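Local coordinates for protein RavO (Legionella pneumophila subsp. pneumophila, PDB 6DM4) that binds a phosphotyrosine peptide of human Shc1 through its SH2 domain, the part present here, and probably acts as a bacterial effector, at residues 6-9 and 10-14. Sequence-based numbering, arbitrary orientation.
Sequences YKVM and EEIFV
Lys7 and Glu10 form an i to i+3 salt bridge on helix 4-13, the first helix of this SH2 domain. Lys7 NZ lies 2.7 Å from Glu10 OE1 and meets it from above the carboxylate plane, 51° out of it. The two side chains extend in the same direction, next to each other. Lys7 gets there by bending at chi2 and chi3, which folds its chain toward the carboxylate. A water donates to Lys7 O; it also lies near Glu10 OE1, but at a distance too short for that bond to be trusted. Glu10 OE2 is bound by Tyr18 and Arg23 of the second subunit, and Lys7 makes a cation-pi contact with Trp43 of that subunit. The pair thus belongs to the interface between the two protein chains.

Met9 and Phe13, one turn apart, also lie alongside each other. Met9 CE touches Phe13 CE2 at 3.6 Å. Phe13 also packs against Phe13 of the second subunit. Val8 and Ile12 meet more loosely, with CG1 and CD1 4.4 Å apart; both rest on Ile75 of strand 67-76 and Val101 of helix 101-119, which joins this helix to the domain core.

The i to i+4 backbone bonds Ile12 N to Val8 O and Phe13 N to Met9 O hold these two pairs one turn apart. The second is nearly straight, 2.8 Å from Phe13 N to Met9 O with an N-H...O angle of 165°.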
loop_
_atom_site.group_PDB
_atom_site.type_symbol
_atom_site.label_atom_id
_atom_site.label_comp_id
_atom_site.label_asym_id
_atom_site.label_seq_id
_atom_site.Cartn_x
_atom_site.Cartn_y
_atom_site.Cartn_z
ATOM N N TYR A 6 6.743 -5.308 2.631
ATOM C CA TYR A 6 5.377 -5.278 2.122
ATOM C C TYR A 6 4.362 -5.137 3.248
ATOM O O TYR A 6 3.305 -4.531 3.054
ATOM C CB TYR A 6 5.099 -6.528 1.291
ATOM C CG TYR A 6 6.072 -6.703 0.151
ATOM C CD1 TYR A 6 6.086 -5.815 -0.918
ATOM C CD2 TYR A 6 6.985 -7.747 0.148
ATOM C CE1 TYR A 6 6.979 -5.970 -1.961
ATOM C CE2 TYR A 6 7.881 -7.909 -0.888
ATOM C CZ TYR A 6 7.874 -7.018 -1.940
ATOM O OH TYR A 6 8.766 -7.181 -2.974
ATOM N N LYS A 7 4.665 -5.673 4.431
ATOM C CA LYS A 7 3.753 -5.488 5.554
ATOM C C LYS A 7 3.768 -4.043 6.044
ATOM O O LYS A 7 2.725 -3.509 6.441
ATOM C CB LYS A 7 4.098 -6.452 6.688
ATOM C CG LYS A 7 4.030 -7.921 6.296
ATOM C CD LYS A 7 2.766 -8.237 5.509
ATOM C CE LYS A 7 1.512 -8.134 6.367
ATOM N NZ LYS A 7 0.291 -8.147 5.517
ATOM N N VAL A 8 4.935 -3.392 6.020
ATOM C CA VAL A 8 4.998 -1.982 6.395
ATOM C C VAL A 8 4.287 -1.124 5.356
ATOM O O VAL A 8 3.566 -0.180 5.700
ATOM C CB VAL A 8 6.461 -1.540 6.589
ATOM C CG1 VAL A 8 6.530 -0.067 6.971
ATOM C CG2 VAL A 8 7.141 -2.395 7.652
ATOM N N MET A 9 4.473 -1.441 4.072
ATOM C CA MET A 9 3.775 -0.714 3.018
ATOM C C MET A 9 2.271 -0.906 3.126
ATOM O O MET A 9 1.502 0.041 2.928
ATOM C CB MET A 9 4.264 -1.171 1.647
ATOM C CG MET A 9 5.653 -0.684 1.297
ATOM S SD MET A 9 6.288 -1.549 -0.145
ATOM C CE MET A 9 4.860 -1.511 -1.220
ATOM N N GLU A 10 1.835 -2.131 3.429
ATOM C CA GLU A 10 0.416 -2.389 3.654
ATOM C C GLU A 10 -0.133 -1.477 4.740
ATOM O O GLU A 10 -1.187 -0.853 4.570
ATOM C CB GLU A 10 0.201 -3.861 4.026
ATOM C CG GLU A 10 -1.264 -4.306 4.063
ATOM C CD GLU A 10 -1.471 -5.595 4.859
ATOM O OE1 GLU A 10 -0.869 -5.722 5.945
ATOM O OE2 GLU A 10 -2.224 -6.482 4.407
ATOM N N GLU A 11 0.577 -1.383 5.867
ATOM C CA GLU A 11 0.108 -0.572 6.984
ATOM C C GLU A 11 -0.046 0.888 6.576
ATOM O O GLU A 11 -0.996 1.559 6.991
ATOM C CB GLU A 11 1.078 -0.701 8.160
ATOM C CG GLU A 11 0.540 -1.524 9.323
ATOM C CD GLU A 11 1.550 -1.688 10.447
ATOM O OE1 GLU A 11 2.536 -2.433 10.266
ATOM O OE2 GLU A 11 1.356 -1.072 11.517
ATOM N N ILE A 12 0.873 1.393 5.752
ATOM C CA ILE A 12 0.821 2.796 5.346
ATOM C C ILE A 12 -0.255 3.013 4.291
ATOM O O ILE A 12 -1.079 3.929 4.402
ATOM C CB ILE A 12 2.204 3.259 4.844
ATOM C CG1 ILE A 12 3.230 3.219 5.978
ATOM C CG2 ILE A 12 2.138 4.676 4.242
ATOM C CD1 ILE A 12 4.618 3.645 5.547
ATOM N N PHE A 13 -0.269 2.174 3.254
ATOM C CA PHE A 13 -1.095 2.455 2.085
ATOM C C PHE A 13 -2.581 2.236 2.339
ATOM O O PHE A 13 -3.405 2.788 1.600
ATOM C CB PHE A 13 -0.641 1.601 0.902
ATOM C CG PHE A 13 0.714 1.979 0.368
ATOM C CD1 PHE A 13 1.218 3.255 0.559
ATOM C CD2 PHE A 13 1.481 1.059 -0.328
ATOM C CE1 PHE A 13 2.465 3.604 0.067
ATOM C CE2 PHE A 13 2.731 1.401 -0.824
ATOM C CZ PHE A 13 3.224 2.672 -0.627
ATOM N N VAL A 14 -2.955 1.446 3.349
ATOM C CA VAL A 14 -4.376 1.290 3.659
ATOM C C VAL A 14 -4.903 2.406 4.545
ATOM O O VAL A 14 -6.122 2.516 4.723
ATOM C CB VAL A 14 -4.703 -0.054 4.349
ATOM C CG1 VAL A 14 -4.127 -1.231 3.573
ATOM C CG2 VAL A 14 -4.185 -0.058 5.780
HETATM O O HOH W 1 0.783 -5.131 7.621
#